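Local coordinates for alginate lyase (Paenibacillus sp. FPU-7, PDB 6KFN), which probably degrades the brown-algal polysaccharide alginate, cutting the glycosidic links of its chain by the beta-elimination chemistry of a polysaccharide lyase, at residues S16-A21 with D25-A30; S133-T138 with E147-G152; V173-G178 with E182-K187. All blocks are in the same frame, centred on the assembly; numbering follows the deposited sequence. Where two conformers were deposited one is given.

Contact 1 of 3, residues S16-A21 with D25-A30; sequences SALKNA and DDIVLA
Ile27 reaches out from strand 25-29 to Ala17 and Leu18 on the helix that precedes it, a pairing that belongs to the helical cap at the N-terminal end of a right-handed parallel beta-helix. Strand 4-8, helix 11-19 and strand 25-29 follow one another here, and the helix runs back alongside strand 25-29, roughly antiparallel to it. The fork of Ile27 begins at CB, which points to the helix. Its CG2 branch lies 4.1 Å from Ala17 CB, and CG1 lies equally near the same methyl, so that Ala17 CB is faced by both arms. CG1 stands beside the backbone N and anti to the carbonyl carbon (chi1 -57°), and the chain then runs extended to CD1. That last methyl has three neighbours: Ala17 CB at 3.9 Å, the carbonyl oxygen of Ala17, and Leu18 CD2 at 4.0 Å. Leu18 comes in across Ile27 at about a right angle, while Ile6 of strand 4-8 touches both Ala17 and Ile27. With an alanine for Ile27, CG1, CG2 and CD1 are gone, which would probably open a gap between strand and helix and leave Ala17 CB and Leu18 CD2 without their partner on this strand. The polar part lies towards the start of the strand. Asp25 OD1 is engaged by Arg4, which also holds Asn20, and Asp25 OD2 accepts from the backbone N of Lys22. OD2 accepts a second hydrogen bond, from a water 2.8 Å from Asp25 OD2 that also donates to Ala17 O at 2.8 Å.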
loop_
_atom_site.group_PDB
_atom_site.type_symbol
_atom_site.label_atom_id
_atom_site.label_comp_id
_atom_site.label_asym_id
_atom_site.label_seq_id
_atom_site.Cartn_x
_atom_site.Cartn_y
_atom_site.Cartn_z
ATOM N N SER A 16 14.563 21.932 2.988
ATOM C CA SER A 16 14.451 23.196 2.261
ATOM C C SER A 16 13.903 22.966 0.864
ATOM O O SER A 16 13.083 23.743 0.381
ATOM C CB SER A 16 15.832 23.871 2.187
ATOM O OG SER A 16 16.343 24.239 3.457
ATOM N N ALA A 17 14.379 21.911 0.194
ATOM C CA ALA A 17 13.933 21.623 -1.164
ATOM C C ALA A 17 12.440 21.316 -1.183
ATOM O O ALA A 17 11.730 21.728 -2.111
ATOM C CB ALA A 17 14.713 20.451 -1.760
ATOM N N LEU A 18 11.952 20.601 -0.181
ATOM C CA LEU A 18 10.519 20.328 -0.104
ATOM C C LEU A 18 9.734 21.611 0.170
ATOM O O LEU A 18 8.713 21.866 -0.480
ATOM C CB LEU A 18 10.227 19.255 0.933
ATOM C CG LEU A 18 10.772 17.875 0.563
ATOM C CD1 LEU A 18 10.592 16.913 1.740
ATOM C CD2 LEU A 18 10.083 17.322 -0.681
ATOM N N LYS A 19 10.201 22.437 1.100
ATOM C CA LYS A 19 9.489 23.669 1.444
ATOM C C LYS A 19 9.363 24.572 0.218
ATOM O O LYS A 19 8.341 25.222 0.021
ATOM C CB LYS A 19 10.198 24.387 2.596
ATOM C CG LYS A 19 9.537 25.680 3.037
ATOM C CD LYS A 19 10.269 26.284 4.247
ATOM C CE LYS A 19 9.914 27.748 4.496
ATOM N NZ LYS A 19 10.354 28.161 5.855
ATOM N N ASN A 20 10.392 24.600 -0.612
ATOM C CA ASN A 20 10.478 25.454 -1.794
ATOM C C ASN A 20 10.163 24.707 -3.074
ATOM O O ASN A 20 10.511 25.170 -4.164
ATOM C CB ASN A 20 11.889 26.082 -1.852
ATOM C CG ASN A 20 12.115 27.034 -3.007
ATOM O OD1 ASN A 20 13.072 26.862 -3.786
ATOM N ND2 ASN A 20 11.343 28.114 -3.055
ATOM N N ALA A 21 9.482 23.562 -2.994
ATOM C CA ALA A 21 9.261 22.749 -4.172
ATOM C C ALA A 21 8.344 23.458 -5.155
ATOM O O ALA A 21 7.339 24.066 -4.766
ATOM C CB ALA A 21 8.656 21.407 -3.785
ATOM N N ASP A 25 10.549 20.466 -10.445
ATOM C CA ASP A 25 11.750 20.241 -9.646
ATOM C C ASP A 25 12.136 18.759 -9.677
ATOM O O ASP A 25 11.283 17.878 -9.620
ATOM C CB ASP A 25 11.562 20.682 -8.197
ATOM C CG ASP A 25 11.689 22.156 -7.949
ATOM O OD1 ASP A 25 12.074 22.910 -8.889
ATOM O OD2 ASP A 25 11.450 22.556 -6.799
ATOM N N ASP A 26 13.451 18.513 -9.647
ATOM C CA ASP A 26 14.048 17.176 -9.528
ATOM C C ASP A 26 14.949 17.225 -8.298
ATOM O O ASP A 26 16.039 17.787 -8.364
ATOM C CB ASP A 26 14.802 16.860 -10.797
ATOM C CG ASP A 26 15.266 15.431 -10.911
ATOM O OD1 ASP A 26 14.758 14.569 -10.191
ATOM O OD2 ASP A 26 16.146 15.185 -11.801
ATOM N N ILE A 27 14.449 16.671 -7.196
ATOM C CA ILE A 27 15.153 16.631 -5.925
ATOM C C ILE A 27 15.862 15.277 -5.866
ATOM O O ILE A 27 15.218 14.231 -5.788
ATOM C CB ILE A 27 14.186 16.819 -4.754
ATOM C CG1 ILE A 27 13.413 18.130 -4.894
ATOM C CG2 ILE A 27 14.956 16.732 -3.443
ATOM C CD1 ILE A 27 12.244 18.248 -3.895
ATOM N N VAL A 28 17.197 15.328 -5.947
ATOM C CA VAL A 28 18.026 14.151 -6.189
ATOM C C VAL A 28 18.853 13.883 -4.943
ATOM O O VAL A 28 19.701 14.700 -4.572
ATOM C CB VAL A 28 18.919 14.332 -7.422
ATOM C CG1 VAL A 28 19.663 13.038 -7.706
ATOM C CG2 VAL A 28 18.095 14.775 -8.649
ATOM N N LEU A 29 18.583 12.763 -4.276
ATOM C CA LEU A 29 19.152 12.461 -2.979
ATOM C C LEU A 29 20.355 11.523 -3.098
ATOM O O LEU A 29 20.315 10.495 -3.778
ATOM C CB LEU A 29 18.094 11.844 -2.083
ATOM C CG LEU A 29 16.841 12.698 -1.876
ATOM C CD1 LEU A 29 15.954 12.082 -0.830
ATOM C CD2 LEU A 29 17.221 14.126 -1.521
ATOM N N ALA A 30 21.444 11.901 -2.430
ATOM C CA ALA A 30 22.700 11.179 -2.553
ATOM C C ALA A 30 22.593 9.728 -2.097
ATOM O O ALA A 30 22.001 9.420 -1.070
ATOM C CB ALA A 30 23.764 11.886 -1.711
HETATM O O HOH W 1 13.045 22.349 -4.449
#

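Contact 2 of 3, residues S133-T138 with E147-G152; sequences SHIYNT and EGIYVG. With NA (sodium ion), chain B.
Ile135 and Ile149 share one first torsion, with CG1 anti to the carbonyl carbon and beside the backbone N (chi1 -59° and -55°), and this sends their CG1 arms towards each other. The two side chains meet at about a right angle. Ile135 CD1 presses on Ile149 CG1 at 3.5 Å, closer than usual van der Waals contact, with Ile149 CD1 a little farther off at 3.8 Å. The other branch of Ile135 settles over the backbone, where CG2 lies 4.0 Å from Gly148 CA and about as near to the carbonyl oxygen of Gly148. Both isoleucines lie in the core of a right-handed parallel beta-helix. Strands 134-136 and 149-151 belong to different faces of the coil, so they meet through side chains in its interior, where Val119 touches Ile135 and Phe121 touches Ile149. Thr138 flanks this core. Its methyl and hydroxyl border the peptide of Glu147, with OG1 3.9 Å from Glu147 O, but the hydroxyl is hydrogen-bonded to Gly146 O instead. The side chain of Glu147 leaves its CA pointing away from 133-138, and a bend at chi2 (82°) carries the carboxylate to the metal. Glu147 OE2 binds sodium at 2.3 Å, while OE1 lies in the plane of the Tyr150 ring, at its edge. Three waters sit 2.4 Å from the sodium, and Glu182 and Asp185 complete its shell.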
loop_
_atom_site.group_PDB
_atom_site.type_symbol
_atom_site.label_atom_id
_atom_site.label_comp_id
_atom_site.label_asym_id
_atom_site.label_seq_id
_atom_site.Cartn_x
_atom_site.Cartn_y
_atom_site.Cartn_z
ATOM N N SER A 133 7.839 -2.070 -6.112
ATOM C CA SER A 133 8.274 -1.712 -4.776
ATOM C C SER A 133 8.153 -2.930 -3.864
ATOM O O SER A 133 7.449 -3.871 -4.180
ATOM C CB SER A 133 7.413 -0.550 -4.223
ATOM O OG SER A 133 7.623 0.649 -4.978
ATOM N N HIS A 134 8.825 -2.865 -2.712
ATOM C CA HIS A 134 8.797 -3.929 -1.707
ATOM C C HIS A 134 8.484 -3.305 -0.368
ATOM O O HIS A 134 9.205 -2.401 0.075
ATOM C CB HIS A 134 10.144 -4.648 -1.664
ATOM C CG HIS A 134 10.183 -5.846 -0.744
ATOM N ND1 HIS A 134 11.376 -6.402 -0.346
ATOM C CD2 HIS A 134 9.216 -6.582 -0.165
ATOM C CE1 HIS A 134 11.123 -7.448 0.425
ATOM N NE2 HIS A 134 9.817 -7.574 0.560
ATOM N N ILE A 135 7.427 -3.807 0.295
ATOM C CA ILE A 135 7.024 -3.382 1.610
ATOM C C ILE A 135 7.139 -4.594 2.528
ATOM O O ILE A 135 6.578 -5.651 2.218
ATOM C CB ILE A 135 5.572 -2.853 1.620
ATOM C CG1 ILE A 135 5.421 -1.668 0.664
ATOM C CG2 ILE A 135 5.130 -2.514 3.019
ATOM C CD1 ILE A 135 3.984 -1.322 0.332
ATOM N N TYR A 136 7.855 -4.452 3.648
ATOM C CA TYR A 136 8.036 -5.571 4.563
ATOM C C TYR A 136 8.247 -5.020 5.964
ATOM O O TYR A 136 8.511 -3.834 6.153
ATOM C CB TYR A 136 9.181 -6.504 4.075
ATOM C CG TYR A 136 10.550 -5.882 3.990
ATOM C CD1 TYR A 136 10.939 -5.150 2.871
ATOM C CD2 TYR A 136 11.486 -6.083 4.990
ATOM C CE1 TYR A 136 12.217 -4.616 2.771
ATOM C CE2 TYR A 136 12.757 -5.558 4.901
ATOM C CZ TYR A 136 13.138 -4.831 3.796
ATOM O OH TYR A 136 14.410 -4.330 3.727
ATOM N N ASN A 137 8.122 -5.889 6.975
ATOM C CA ASN A 137 8.407 -5.504 8.364
ATOM C C ASN A 137 7.606 -4.265 8.786
ATOM O O ASN A 137 8.153 -3.208 9.108
ATOM C CB ASN A 137 9.906 -5.281 8.595
ATOM C CG ASN A 137 10.670 -6.533 8.542
ATOM O OD1 ASN A 137 10.146 -7.609 8.346
ATOM N ND2 ASN A 137 12.001 -6.385 8.638
ATOM N N THR A 138 6.284 -4.449 8.818
ATOM C CA THR A 138 5.336 -3.429 9.288
ATOM C C THR A 138 4.638 -3.928 10.536
ATOM O O THR A 138 4.692 -5.113 10.868
ATOM C CB THR A 138 4.303 -3.100 8.207
ATOM O OG1 THR A 138 3.603 -4.295 7.877
ATOM C CG2 THR A 138 4.940 -2.560 6.932
ATOM N N GLU A 147 -0.733 -2.972 8.368
ATOM C CA GLU A 147 -0.998 -3.313 6.976
ATOM C C GLU A 147 0.185 -2.921 6.100
ATOM O O GLU A 147 0.900 -1.963 6.367
ATOM C CB GLU A 147 -2.254 -2.603 6.462
ATOM C CG GLU A 147 -3.532 -2.997 7.186
ATOM C CD GLU A 147 -3.812 -2.316 8.505
ATOM O OE1 GLU A 147 -3.043 -1.458 8.956
ATOM O OE2 GLU A 147 -4.851 -2.658 9.124
ATOM N N GLY A 148 0.361 -3.658 5.006
ATOM C CA GLY A 148 1.328 -3.235 4.013
ATOM C C GLY A 148 0.902 -1.946 3.321
ATOM O O GLY A 148 1.610 -0.937 3.334
ATOM N N ILE A 149 -0.279 -2.022 2.718
ATOM C CA ILE A 149 -0.912 -0.920 2.018
ATOM C C ILE A 149 -2.359 -0.821 2.540
ATOM O O ILE A 149 -3.082 -1.820 2.593
ATOM C CB ILE A 149 -0.895 -1.094 0.498
ATOM C CG1 ILE A 149 0.546 -1.319 0.012
ATOM C CG2 ILE A 149 -1.552 0.095 -0.183
ATOM C CD1 ILE A 149 0.662 -1.635 -1.453
ATOM N N TYR A 150 -2.750 0.393 2.886
ATOM C CA TYR A 150 -4.042 0.694 3.511
ATOM C C TYR A 150 -4.707 1.743 2.619
ATOM O O TYR A 150 -4.132 2.811 2.389
ATOM C CB TYR A 150 -3.786 1.214 4.911
ATOM C CG TYR A 150 -4.948 1.311 5.852
ATOM C CD1 TYR A 150 -6.031 2.130 5.636
ATOM C CD2 TYR A 150 -4.866 0.684 7.058
ATOM C CE1 TYR A 150 -7.029 2.293 6.588
ATOM C CE2 TYR A 150 -5.876 0.836 8.026
ATOM C CZ TYR A 150 -6.956 1.633 7.765
ATOM O OH TYR A 150 -7.898 1.847 8.734
ATOM N N VAL A 151 -5.874 1.405 2.061
ATOM C CA VAL A 151 -6.533 2.272 1.088
ATOM C C VAL A 151 -7.821 2.808 1.699
ATOM O O VAL A 151 -8.759 2.047 1.920
ATOM C CB VAL A 151 -6.800 1.540 -0.234
ATOM C CG1 VAL A 151 -7.207 2.552 -1.314
ATOM C CG2 VAL A 151 -5.617 0.685 -0.692
ATOM N N GLY A 152 -7.878 4.122 1.957
ATOM C CA GLY A 152 -9.056 4.760 2.510
ATOM C C GLY A 152 -9.091 4.767 4.017
ATOM O O GLY A 152 -8.069 4.737 4.694
HETATM NA NA NA B . -6.618 -4.155 8.790
HETATM O O HOH W 2 -7.800 -2.442 10.046
HETATM O O HOH W 3 -5.907 -5.228 10.813
HETATM O O HOH W 4 -8.415 -5.696 8.953
#

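Contact 3 of 3, residues V173-G178 with E182-K187; sequences VRIGPG and EHIDIK. With NA (sodium ion), chain B.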
loop_
_atom_site.group_PDB
_atom_site.type_symbol
_atom_site.label_atom_id
_atom_site.label_comp_id
_atom_site.label_asym_id
_atom_site.label_seq_id
_atom_site.Cartn_x
_atom_site.Cartn_y
_atom_site.Cartn_z
ATOM N N VAL A 173 4.139 -5.091 -6.995
ATOM C CA VAL A 173 4.675 -4.882 -5.655
ATOM C C VAL A 173 4.876 -6.220 -4.966
ATOM O O VAL A 173 4.080 -7.131 -5.117
ATOM C CB VAL A 173 3.747 -3.921 -4.848
ATOM C CG1 VAL A 173 4.187 -3.631 -3.409
ATOM C CG2 VAL A 173 3.633 -2.573 -5.593
ATOM N N ARG A 174 5.910 -6.301 -4.161
ATOM C CA ARG A 174 6.138 -7.425 -3.267
ATOM C C ARG A 174 5.812 -6.964 -1.861
ATOM O O ARG A 174 6.307 -5.934 -1.422
ATOM C CB ARG A 174 7.601 -7.849 -3.317
ATOM C CG ARG A 174 7.879 -9.168 -2.622
ATOM C CD ARG A 174 9.368 -9.503 -2.803
ATOM N NE ARG A 174 9.574 -10.053 -4.128
ATOM C CZ ARG A 174 9.327 -11.317 -4.470
ATOM N NH1 ARG A 174 8.914 -12.206 -3.574
ATOM N NH2 ARG A 174 9.486 -11.704 -5.726
ATOM N N ILE A 175 4.961 -7.708 -1.177
ATOM C CA ILE A 175 4.539 -7.364 0.164
ATOM C C ILE A 175 4.848 -8.555 1.063
ATOM O O ILE A 175 4.529 -9.693 0.710
ATOM C CB ILE A 175 3.070 -6.925 0.260
ATOM C CG1 ILE A 175 2.777 -5.881 -0.814
ATOM C CG2 ILE A 175 2.757 -6.412 1.650
ATOM C CD1 ILE A 175 1.318 -5.478 -0.917
ATOM N N GLY A 176 5.462 -8.281 2.214
ATOM C CA GLY A 176 5.938 -9.313 3.109
ATOM C C GLY A 176 7.388 -9.635 2.840
ATOM O O GLY A 176 7.965 -9.175 1.846
ATOM N N PRO A 177 8.010 -10.438 3.686
ATOM C CA PRO A 177 7.461 -10.992 4.923
ATOM C C PRO A 177 7.409 -9.901 6.010
ATOM O O PRO A 177 7.772 -8.751 5.807
ATOM C CB PRO A 177 8.440 -12.102 5.254
ATOM C CG PRO A 177 9.780 -11.507 4.843
ATOM C CD PRO A 177 9.456 -10.746 3.555
ATOM N N GLY A 178 6.949 -10.306 7.202
ATOM C CA GLY A 178 6.958 -9.395 8.331
ATOM C C GLY A 178 5.932 -8.294 8.292
ATOM O O GLY A 178 6.020 -7.363 9.085
ATOM N N GLU A 182 -3.061 -7.263 7.128
ATOM C CA GLU A 182 -3.196 -7.622 5.724
ATOM C C GLU A 182 -2.082 -6.985 4.913
ATOM O O GLU A 182 -1.653 -5.863 5.165
ATOM C CB GLU A 182 -4.529 -7.163 5.114
ATOM C CG GLU A 182 -5.773 -7.748 5.743
ATOM C CD GLU A 182 -6.319 -6.974 6.917
ATOM O OE1 GLU A 182 -5.716 -6.016 7.397
ATOM O OE2 GLU A 182 -7.465 -7.404 7.331
ATOM N N HIS A 183 -1.677 -7.673 3.853
ATOM C CA HIS A 183 -0.812 -7.034 2.867
ATOM C C HIS A 183 -1.477 -5.822 2.266
ATOM O O HIS A 183 -0.829 -4.784 2.095
ATOM C CB HIS A 183 -0.352 -8.053 1.815
ATOM C CG HIS A 183 0.630 -9.010 2.380
ATOM N ND1 HIS A 183 1.413 -9.817 1.577
ATOM C CD2 HIS A 183 1.044 -9.196 3.662
ATOM C CE1 HIS A 183 2.197 -10.524 2.373
ATOM N NE2 HIS A 183 1.989 -10.185 3.630
ATOM N N ILE A 184 -2.767 -5.932 1.936
ATOM C CA ILE A 184 -3.531 -4.827 1.391
ATOM C C ILE A 184 -4.911 -4.847 2.056
ATOM O O ILE A 184 -5.606 -5.857 2.020
ATOM C CB ILE A 184 -3.686 -4.867 -0.117
ATOM C CG1 ILE A 184 -2.303 -5.023 -0.788
ATOM C CG2 ILE A 184 -4.405 -3.620 -0.630
ATOM C CD1 ILE A 184 -2.350 -5.354 -2.234
ATOM N N ASP A 185 -5.287 -3.711 2.657
ATOM C CA ASP A 185 -6.606 -3.537 3.284
ATOM C C ASP A 185 -7.296 -2.418 2.529
ATOM O O ASP A 185 -6.839 -1.279 2.573
ATOM C CB ASP A 185 -6.451 -3.254 4.763
ATOM C CG ASP A 185 -7.741 -3.321 5.547
ATOM O OD1 ASP A 185 -8.772 -3.607 4.968
ATOM O OD2 ASP A 185 -7.656 -3.119 6.798
ATOM N N ILE A 186 -8.344 -2.774 1.770
ATOM C CA ILE A 186 -9.066 -1.835 0.906
ATOM C C ILE A 186 -10.343 -1.447 1.645
ATOM O O ILE A 186 -11.237 -2.284 1.792
ATOM C CB ILE A 186 -9.357 -2.470 -0.452
ATOM C CG1 ILE A 186 -8.064 -2.893 -1.149
ATOM C CG2 ILE A 186 -10.169 -1.510 -1.305
ATOM C CD1 ILE A 186 -8.249 -3.676 -2.426
ATOM N N LYS A 187 -10.427 -0.218 2.135
ATOM C CA LYS A 187 -11.522 0.148 3.006
ATOM C C LYS A 187 -12.826 0.447 2.276
ATOM O O LYS A 187 -12.877 0.889 1.119
ATOM C CB LYS A 187 -11.151 1.373 3.845
ATOM C CG LYS A 187 -10.006 1.097 4.815
ATOM C CD LYS A 187 -10.393 -0.019 5.797
ATOM C CE LYS A 187 -9.408 -0.351 6.862
ATOM N NZ LYS A 187 -9.762 -1.550 7.664
HETATM NA NA NA B . -6.618 -4.155 8.790
HETATM O O HOH W 4 -8.415 -5.696 8.953
HETATM O O HOH W 2 -7.800 -2.442 10.046
HETATM O O HOH W 3 -5.907 -5.228 10.813
#
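Beside a sodium site that spans two successive coils of the right-handed beta-helix, Ile175 packs inside against His183 and Ile184, while Glu182 and Asp185 turn to the metal. Ile175 CG2 lies over one face of the His183 imidazole, 3.7 Å from the ring centroid and 26° off the normal, a CH-pi contact shifted towards the rim. The methyl is nearest His183 CG. The histidine has two deposited conformers, and this geometry belongs to one. In it, His183 ND1 lies 3.2 Å from Ile175 O but at a poor angle, and the pair is not a hydrogen bond. Gly176 N lies over the same face; a CB on Gly176 would clash with His183 CE1 and be jammed against the carbonyl oxygen before it. The other arm of Ile175 ends at CD1, 3.7 Å from Ile184 CG1, the two side chains crossing at about a right angle. On the metal side, a bend at chi2 (88°) brings Glu182 OE1 to the sodium, which it and Asp185 OD2 bind at 2.5 Å each, and Glu147 adds a third carboxylate. Glu182 OE2 accepts a hydrogen bond from a water that the ion also holds. Lys187 NZ donates to Asp185 OD2 at 2.8 Å in a salt bridge, approaching 41° out of the carboxylate plane, and to another of the sodium's waters. Lys218 takes Asp185 OD1, so both oxygens are engaged by charge. Ile175 also touches Ile149 of the neighbouring coil, and such rows of aliphatic side chains along the interior are characteristic of parallel beta-helices.

In the fold
The three contacts come one after another along the chain, each closing a short loop before the next opens; none nests in or crosses another. Contact 1 bridges residues 22-24 and joins the N-terminal helix to strand 25-29, about 25 Å from contact 2, centre to centre. Contact 2 closes the loop 139-146 and contact 3 the three-residue turn 179-181, each tying one face of the beta-helix to another. Their strands are parallel neighbours: 134-136 lies beside 174-175, and 149-151 beside 184-186. His134 NE2 reaches Gly176 O at 2.8 Å, and one sodium ion is shared by residues of both.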